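Local coordinates for KmHsv2 (Kluyveromyces marxianus, PDB 3VU4), which probably binds phosphoinositides through its seven-bladed beta-propeller, as a PROPPIN-family relative of the autophagy protein Atg18, at residues Val94-Leu106 with Ile113-Lys125. Residues are numbered along the deposited sequence; the frame is centred on the assembly and turned at random.
Sequences VSRIKVDAPVKDL and IVVSYGDVISVFK. With SO4 (sulfate ion), chain C.
V99 sits squarely over one face of the Y117 ring, its CB 3.5 Å from the ring centroid and only 9° off the normal, with CG1 leaning out past CE1. Y117 CG lies between its own backbone N and carbonyl carbon (chi1 45°), which swings the ring across to the incoming chain; V120 CB lies against the opposite face, toward the rim, and the phenol OH bonds S122 OG, helping to hold the ring's far end. S122 OG in turn reaches D136. With an alanine at Y117, V99 would probably lose the ring face it packs on and S122 OG its phenol partner. Two residues before V99, I97 repeats the theme: CG2 rests over the centre of the F124 ring, 3.5 Å from the centroid, while CD1 meets I113 CD1 tip to tip. V115 continues this apolar layer, CG1 touching V103 CG1 and CG2 lying alongside L106 CD1.

Polar groups take over around S116. Its N and O bond D105 O and K104 N, both bonds nearly straight. The hydroxyl accepts from D105 N (2.9 Å) and donates to D105 OD2 (3.0 Å), which it meets on the anti side, 23° out of the carboxylate plane. K104, fully extended beyond CG, sends NZ to G118 O at 2.6 Å and on to a sulfate, probably from the crystallisation liquor. A water links P102 O to G118 N.

Strands 103-108 and 112-117 form an antiparallel hairpin at the start of a four-stranded sheet, whereas 92-98 is the outermost strand of the preceding one. The I97 and V99 contacts are thus packing between neighbouring blades of a beta-propeller, joined by the 99-102 linker.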
ATOM      1  N   VAL A  94      -9.809 -22.395   9.309  1.00 69.11           N
ATOM      2  CA  VAL A  94     -10.434 -22.072  10.586  1.00 67.06           C
ATOM      3  C   VAL A  94     -11.736 -21.333  10.334  1.00 66.81           C
ATOM      4  O   VAL A  94     -12.433 -20.954  11.271  1.00 68.29           O
ATOM      5  CB  VAL A  94      -9.539 -21.172  11.460  1.00 66.78           C
ATOM      6  CG1 VAL A  94      -9.504 -19.766  10.889  1.00 66.42           C
ATOM      7  CG2 VAL A  94     -10.069 -21.138  12.886  1.00 66.12           C
ATOM      8  N   SER A  95     -12.058 -21.123   9.062  1.00 66.11           N
ATOM      9  CA  SER A  95     -13.280 -20.418   8.697  1.00 65.50           C
ATOM     10  C   SER A  95     -13.423 -20.210   7.191  1.00 65.33           C
ATOM     11  O   SER A  95     -12.444 -20.226   6.446  1.00 65.59           O
ATOM     12  CB  SER A  95     -13.325 -19.058   9.391  1.00 64.79           C
ATOM     13  OG  SER A  95     -14.488 -18.348   9.011  1.00 69.00           O
ATOM     14  N   ARG A  96     -14.663 -20.022   6.760  1.00 65.09           N
ATOM     15  CA  ARG A  96     -14.996 -19.778   5.364  1.00 64.87           C
ATOM     16  C   ARG A  96     -15.979 -18.621   5.417  1.00 64.50           C
ATOM     17  O   ARG A  96     -16.804 -18.552   6.328  1.00 65.74           O
ATOM     18  CB  ARG A  96     -15.702 -20.983   4.747  1.00 67.15           C
ATOM     19  CG  ARG A  96     -14.957 -21.721   3.642  1.00 72.18           C
ATOM     20  CD  ARG A  96     -15.942 -22.636   2.897  1.00 76.20           C
ATOM     21  NE  ARG A  96     -16.764 -23.405   3.835  1.00 81.07           N
ATOM     22  CZ  ARG A  96     -17.926 -23.984   3.535  1.00 82.14           C
ATOM     23  NH1 ARG A  96     -18.426 -23.891   2.309  1.00 83.02           N
ATOM     24  NH2 ARG A  96     -18.590 -24.659   4.465  1.00 81.33           N
ATOM     25  N   ILE A  97     -15.883 -17.707   4.459  1.00 62.69           N
ATOM     26  CA  ILE A  97     -16.791 -16.570   4.399  1.00 60.69           C
ATOM     27  C   ILE A  97     -17.138 -16.397   2.933  1.00 60.24           C
ATOM     28  O   ILE A  97     -16.251 -16.379   2.083  1.00 60.84           O
ATOM     29  CB  ILE A  97     -16.129 -15.289   4.944  1.00 60.01           C
ATOM     30  CG1 ILE A  97     -15.760 -15.482   6.414  1.00 59.97           C
ATOM     31  CG2 ILE A  97     -17.075 -14.116   4.800  1.00 58.79           C
ATOM     32  CD1 ILE A  97     -14.924 -14.354   6.991  1.00 60.98           C
ATOM     33  N   LYS A  98     -18.426 -16.288   2.628  1.00 60.06           N
ATOM     34  CA  LYS A  98     -18.844 -16.153   1.240  1.00 59.86           C
ATOM     35  C   LYS A  98     -19.575 -14.860   0.957  1.00 58.92           C
ATOM     36  O   LYS A  98     -20.347 -14.372   1.779  1.00 58.47           O
ATOM     37  CB  LYS A  98     -19.746 -17.319   0.842  1.00 61.06           C
ATOM     38  CG  LYS A  98     -20.073 -17.339  -0.641  1.00 64.54           C
ATOM     39  CD  LYS A  98     -21.330 -18.139  -0.929  1.00 66.18           C
ATOM     40  CE  LYS A  98     -21.512 -18.351  -2.423  1.00 68.17           C
ATOM     41  NZ  LYS A  98     -20.468 -19.264  -2.981  1.00 69.10           N
ATOM     42  N   VAL A  99     -19.332 -14.309  -0.225  1.00 57.64           N
ATOM     43  CA  VAL A  99     -19.980 -13.073  -0.625  1.00 57.42           C
ATOM     44  C   VAL A  99     -20.708 -13.299  -1.948  1.00 57.59           C
ATOM     45  O   VAL A  99     -20.477 -14.303  -2.619  1.00 57.58           O
ATOM     46  CB  VAL A  99     -18.955 -11.931  -0.736  1.00 55.56           C
ATOM     47  CG1 VAL A  99     -18.419 -11.603   0.641  1.00 52.70           C
ATOM     48  CG2 VAL A  99     -17.816 -12.339  -1.650  1.00 55.07           C
ATOM     49  N   ASP A 100     -21.585 -12.371  -2.314  1.00 58.27           N
ATOM     50  CA  ASP A 100     -22.379 -12.503  -3.531  1.00 59.40           C
ATOM     51  C   ASP A 100     -21.674 -12.314  -4.867  1.00 58.23           C
ATOM     52  O   ASP A 100     -22.180 -12.756  -5.897  1.00 59.15           O
ATOM     53  CB  ASP A 100     -23.582 -11.561  -3.463  1.00 62.01           C
ATOM     54  CG  ASP A 100     -24.425 -11.798  -2.230  1.00 65.44           C
ATOM     55  OD1 ASP A 100     -24.773 -12.977  -1.970  1.00 65.54           O
ATOM     56  OD2 ASP A 100     -24.735 -10.810  -1.524  1.00 66.82           O
ATOM     57  N   ALA A 101     -20.521 -11.658  -4.864  1.00 56.05           N
ATOM     58  CA  ALA A 101     -19.781 -11.440  -6.102  1.00 53.50           C
ATOM     59  C   ALA A 101     -18.323 -11.810  -5.850  1.00 52.64           C
ATOM     60  O   ALA A 101     -17.934 -12.030  -4.706  1.00 52.48           O
ATOM     61  CB  ALA A 101     -19.903  -9.988  -6.530  1.00 51.89           C
ATOM     62  N   PRO A 102     -17.498 -11.888  -6.909  1.00 52.17           N
ATOM     63  CA  PRO A 102     -16.085 -12.244  -6.716  1.00 51.36           C
ATOM     64  C   PRO A 102     -15.397 -11.263  -5.763  1.00 51.37           C
ATOM     65  O   PRO A 102     -15.651 -10.062  -5.818  1.00 51.65           O
ATOM     66  CB  PRO A 102     -15.510 -12.158  -8.127  1.00 50.32           C
ATOM     67  CG  PRO A 102     -16.695 -12.388  -9.011  1.00 51.03           C
ATOM     68  CD  PRO A 102     -17.777 -11.607  -8.328  1.00 50.78           C
ATOM     69  N   VAL A 103     -14.531 -11.771  -4.897  1.00 49.36           N
ATOM     70  CA  VAL A 103     -13.832 -10.911  -3.958  1.00 48.70           C
ATOM     71  C   VAL A 103     -12.813 -10.011  -4.658  1.00 49.00           C
ATOM     72  O   VAL A 103     -11.977 -10.490  -5.430  1.00 48.10           O
ATOM     73  CB  VAL A 103     -13.098 -11.738  -2.890  1.00 48.84           C
ATOM     74  CG1 VAL A 103     -12.340 -10.817  -1.945  1.00 49.70           C
ATOM     75  CG2 VAL A 103     -14.094 -12.579  -2.119  1.00 49.30           C
ATOM     76  N   LYS A 104     -12.901  -8.707  -4.379  1.00 48.43           N
ATOM     77  CA  LYS A 104     -11.993  -7.697  -4.933  1.00 46.42           C
ATOM     78  C   LYS A 104     -10.940  -7.357  -3.877  1.00 46.01           C
ATOM     79  O   LYS A 104      -9.858  -7.944  -3.843  1.00 46.26           O
ATOM     80  CB  LYS A 104     -12.750  -6.415  -5.302  1.00 46.13           C
ATOM     81  CG  LYS A 104     -13.722  -6.527  -6.462  1.00 45.77           C
ATOM     82  CD  LYS A 104     -14.343  -5.161  -6.728  1.00 49.05           C
ATOM     83  CE  LYS A 104     -15.329  -5.175  -7.888  1.00 50.86           C
ATOM     84  NZ  LYS A 104     -15.904  -3.809  -8.123  1.00 53.10           N
ATOM     85  N   ASP A 105     -11.264  -6.409  -3.003  1.00 45.84           N
ATOM     86  CA  ASP A 105     -10.343  -6.016  -1.943  1.00 44.79           C
ATOM     87  C   ASP A 105     -10.520  -6.924  -0.727  1.00 44.09           C
ATOM     88  O   ASP A 105     -11.605  -7.455  -0.492  1.00 42.88           O
ATOM     89  CB  ASP A 105     -10.597  -4.561  -1.553  1.00 46.34           C
ATOM     90  CG  ASP A 105     -10.377  -3.605  -2.710  1.00 48.85           C
ATOM     91  OD1 ASP A 105      -9.207  -3.461  -3.148  1.00 48.68           O
ATOM     92  OD2 ASP A 105     -11.374  -3.005  -3.179  1.00 47.40           O
ATOM     93  N   LEU A 106      -9.447  -7.097   0.040  1.00 43.17           N
ATOM     94  CA  LEU A 106      -9.468  -7.942   1.227  1.00 41.60           C
ATOM     95  C   LEU A 106      -8.462  -7.443   2.263  1.00 42.78           C
ATOM     96  O   LEU A 106      -7.260  -7.387   1.991  1.00 42.08           O
ATOM     97  CB  LEU A 106      -9.138  -9.383   0.844  1.00 40.59           C
ATOM     98  CG  LEU A 106      -9.148 -10.400   1.986  1.00 41.05           C
ATOM     99  CD1 LEU A 106     -10.510 -10.382   2.652  1.00 40.64           C
ATOM    100  CD2 LEU A 106      -8.827 -11.788   1.461  1.00 38.11           C
ATOM    101  N   ILE A 113     -12.374  -8.336   9.297  1.00 54.26           N
ATOM    102  CA  ILE A 113     -12.028  -8.920   8.013  1.00 50.09           C
ATOM    103  C   ILE A 113     -12.827  -8.082   7.021  1.00 48.99           C
ATOM    104  O   ILE A 113     -14.034  -8.268   6.885  1.00 49.09           O
ATOM    105  CB  ILE A 113     -12.480 -10.384   7.879  1.00 47.56           C
ATOM    106  CG1 ILE A 113     -11.795 -11.252   8.932  1.00 46.93           C
ATOM    107  CG2 ILE A 113     -12.125 -10.901   6.492  1.00 44.78           C
ATOM    108  CD1 ILE A 113     -12.138 -12.732   8.826  1.00 44.09           C
ATOM    109  N   VAL A 114     -12.168  -7.140   6.354  1.00 46.30           N
ATOM    110  CA  VAL A 114     -12.855  -6.287   5.390  1.00 45.23           C
ATOM    111  C   VAL A 114     -12.818  -6.978   4.027  1.00 45.03           C
ATOM    112  O   VAL A 114     -11.753  -7.413   3.583  1.00 45.92           O
ATOM    113  CB  VAL A 114     -12.180  -4.887   5.308  1.00 44.68           C
ATOM    114  CG1 VAL A 114     -12.956  -3.983   4.377  1.00 40.94           C
ATOM    115  CG2 VAL A 114     -12.096  -4.268   6.703  1.00 42.45           C
ATOM    116  N   VAL A 115     -13.979  -7.081   3.379  1.00 43.43           N
ATOM    117  CA  VAL A 115     -14.100  -7.748   2.074  1.00 43.98           C
ATOM    118  C   VAL A 115     -15.002  -6.982   1.092  1.00 44.41           C
ATOM    119  O   VAL A 115     -16.157  -6.691   1.410  1.00 46.14           O
ATOM    120  CB  VAL A 115     -14.706  -9.177   2.231  1.00 42.85           C
ATOM    121  CG1 VAL A 115     -14.764  -9.875   0.881  1.00 40.33           C
ATOM    122  CG2 VAL A 115     -13.897  -9.991   3.228  1.00 42.85           C
ATOM    123  N   SER A 116     -14.494  -6.665  -0.095  1.00 42.39           N
ATOM    124  CA  SER A 116     -15.315  -5.959  -1.070  1.00 43.15           C
ATOM    125  C   SER A 116     -15.531  -6.836  -2.287  1.00 44.46           C
ATOM    126  O   SER A 116     -14.685  -7.654  -2.646  1.00 44.85           O
ATOM    127  CB  SER A 116     -14.677  -4.629  -1.496  1.00 43.83           C
ATOM    128  OG  SER A 116     -13.580  -4.821  -2.371  1.00 46.98           O
ATOM    129  N   TYR A 117     -16.681  -6.658  -2.917  1.00 45.13           N
ATOM    130  CA  TYR A 117     -17.049  -7.424  -4.088  1.00 47.35           C
ATOM    131  C   TYR A 117     -18.114  -6.607  -4.768  1.00 47.83           C
ATOM    132  O   TYR A 117     -18.950  -6.007  -4.099  1.00 49.64           O
ATOM    133  CB  TYR A 117     -17.621  -8.783  -3.678  1.00 48.67           C
ATOM    134  CG  TYR A 117     -18.614  -8.702  -2.540  1.00 49.30           C
ATOM    135  CD1 TYR A 117     -18.183  -8.524  -1.221  1.00 48.64           C
ATOM    136  CD2 TYR A 117     -19.984  -8.787  -2.780  1.00 49.75           C
ATOM    137  CE1 TYR A 117     -19.093  -8.431  -0.166  1.00 49.22           C
ATOM    138  CE2 TYR A 117     -20.907  -8.696  -1.732  1.00 51.47           C
ATOM    139  CZ  TYR A 117     -20.454  -8.516  -0.430  1.00 50.56           C
ATOM    140  OH  TYR A 117     -21.360  -8.406   0.599  1.00 48.09           O
ATOM    141  N   GLY A 118     -18.104  -6.585  -6.090  1.00 48.48           N
ATOM    142  CA  GLY A 118     -19.093  -5.784  -6.781  1.00 49.59           C
ATOM    143  C   GLY A 118     -18.928  -4.369  -6.270  1.00 49.64           C
ATOM    144  O   GLY A 118     -17.816  -3.827  -6.296  1.00 49.29           O
ATOM    145  N   ASP A 119     -20.009  -3.770  -5.786  1.00 49.70           N
ATOM    146  CA  ASP A 119     -19.923  -2.414  -5.265  1.00 50.58           C
ATOM    147  C   ASP A 119     -20.318  -2.371  -3.797  1.00 49.44           C
ATOM    148  O   ASP A 119     -20.943  -1.417  -3.330  1.00 49.37           O
ATOM    149  CB  ASP A 119     -20.793  -1.462  -6.091  1.00 52.66           C
ATOM    150  CG  ASP A 119     -22.256  -1.811  -6.032  1.00 56.03           C
ATOM    151  OD1 ASP A 119     -22.600  -2.859  -5.439  1.00 57.30           O
ATOM    152  OD2 ASP A 119     -23.062  -1.031  -6.587  1.00 58.42           O
ATOM    153  N   VAL A 120     -19.912  -3.405  -3.069  1.00 48.22           N
ATOM    154  CA  VAL A 120     -20.213  -3.523  -1.652  1.00 47.80           C
ATOM    155  C   VAL A 120     -18.964  -3.829  -0.817  1.00 48.12           C
ATOM    156  O   VAL A 120     -18.041  -4.501  -1.278  1.00 48.87           O
ATOM    157  CB  VAL A 120     -21.236  -4.663  -1.420  1.00 48.09           C
ATOM    158  CG1 VAL A 120     -21.532  -4.818   0.064  1.00 46.00           C
ATOM    159  CG2 VAL A 120     -22.508  -4.386  -2.204  1.00 47.30           C
ATOM    160  N   ILE A 121     -18.935  -3.324   0.411  1.00 46.16           N
ATOM    161  CA  ILE A 121     -17.836  -3.616   1.319  1.00 45.74           C
ATOM    162  C   ILE A 121     -18.486  -4.255   2.538  1.00 47.21           C
ATOM    163  O   ILE A 121     -19.423  -3.692   3.105  1.00 48.75           O
ATOM    164  CB  ILE A 121     -17.086  -2.351   1.783  1.00 44.63           C
ATOM    165  CG1 ILE A 121     -16.466  -1.628   0.587  1.00 43.17           C
ATOM    166  CG2 ILE A 121     -15.998  -2.741   2.778  1.00 41.56           C
ATOM    167  CD1 ILE A 121     -15.687  -0.387   0.955  1.00 40.68           C
ATOM    168  N   SER A 122     -18.012  -5.433   2.929  1.00 48.17           N
ATOM    169  CA  SER A 122     -18.563  -6.124   4.095  1.00 48.52           C
ATOM    170  C   SER A 122     -17.503  -6.342   5.156  1.00 49.70           C
ATOM    171  O   SER A 122     -16.382  -6.750   4.862  1.00 50.24           O
ATOM    172  CB  SER A 122     -19.166  -7.480   3.704  1.00 47.31           C
ATOM    173  OG  SER A 122     -20.385  -7.322   2.998  1.00 44.73           O
ATOM    174  N   VAL A 123     -17.855  -6.064   6.398  1.00 51.25           N
ATOM    175  CA  VAL A 123     -16.903  -6.257   7.471  1.00 53.68           C
ATOM    176  C   VAL A 123     -17.395  -7.395   8.350  1.00 55.50           C
ATOM    177  O   VAL A 123     -18.463  -7.307   8.947  1.00 58.15           O
ATOM    178  CB  VAL A 123     -16.745  -4.975   8.327  1.00 52.36           C
ATOM    179  CG1 VAL A 123     -15.528  -5.102   9.222  1.00 51.32           C
ATOM    180  CG2 VAL A 123     -16.613  -3.755   7.428  1.00 52.22           C
ATOM    181  N   PHE A 124     -16.631  -8.476   8.399  1.00 56.53           N
ATOM    182  CA  PHE A 124     -16.982  -9.613   9.233  1.00 57.80           C
ATOM    183  C   PHE A 124     -16.087  -9.550  10.468  1.00 59.53           C
ATOM    184  O   PHE A 124     -15.145  -8.759  10.518  1.00 58.42           O
ATOM    185  CB  PHE A 124     -16.750 -10.929   8.484  1.00 57.24           C
ATOM    186  CG  PHE A 124     -17.599 -11.088   7.257  1.00 57.57           C
ATOM    187  CD1 PHE A 124     -17.343 -10.339   6.113  1.00 58.10           C
ATOM    188  CD2 PHE A 124     -18.672 -11.971   7.250  1.00 57.50           C
ATOM    189  CE1 PHE A 124     -18.145 -10.469   4.978  1.00 57.43           C
ATOM    190  CE2 PHE A 124     -19.481 -12.108   6.117  1.00 56.91           C
ATOM    191  CZ  PHE A 124     -19.217 -11.355   4.983  1.00 57.09           C
ATOM    192  N   LYS A 125     -16.386 -10.372  11.469  1.00 61.71           N
ATOM    193  CA  LYS A 125     -15.581 -10.389  12.681  1.00 63.20           C
ATOM    194  C   LYS A 125     -14.474 -11.405  12.532  1.00 63.79           C
ATOM    195  O   LYS A 125     -14.694 -12.488  11.996  1.00 62.77           O
ATOM    196  CB  LYS A 125     -16.425 -10.768  13.897  1.00 65.84           C
ATOM    197  CG  LYS A 125     -15.580 -10.963  15.152  1.00 69.52           C
ATOM    198  CD  LYS A 125     -16.376 -11.483  16.339  1.00 70.65           C
ATOM    199  CE  LYS A 125     -15.453 -11.643  17.543  1.00 70.93           C
ATOM    200  NZ  LYS A 125     -16.151 -12.128  18.760  1.00 71.76           N
TER
HETATM  201  S   SO4 C 401     -17.580  -5.076 -11.286  1.00 80.53           S
HETATM  202  O1  SO4 C 401     -18.206  -4.864  -9.965  1.00 80.90           O
HETATM  203  O2  SO4 C 401     -16.450  -4.143 -11.444  1.00 79.35           O
HETATM  204  O3  SO4 C 401     -17.076  -6.457 -11.374  1.00 79.95           O
HETATM  205  O4  SO4 C 401     -18.581  -4.841 -12.346  1.00 79.46           O
HETATM  206  O   HOH W   1     -16.404  -8.389  -7.575  1.00 52.65           O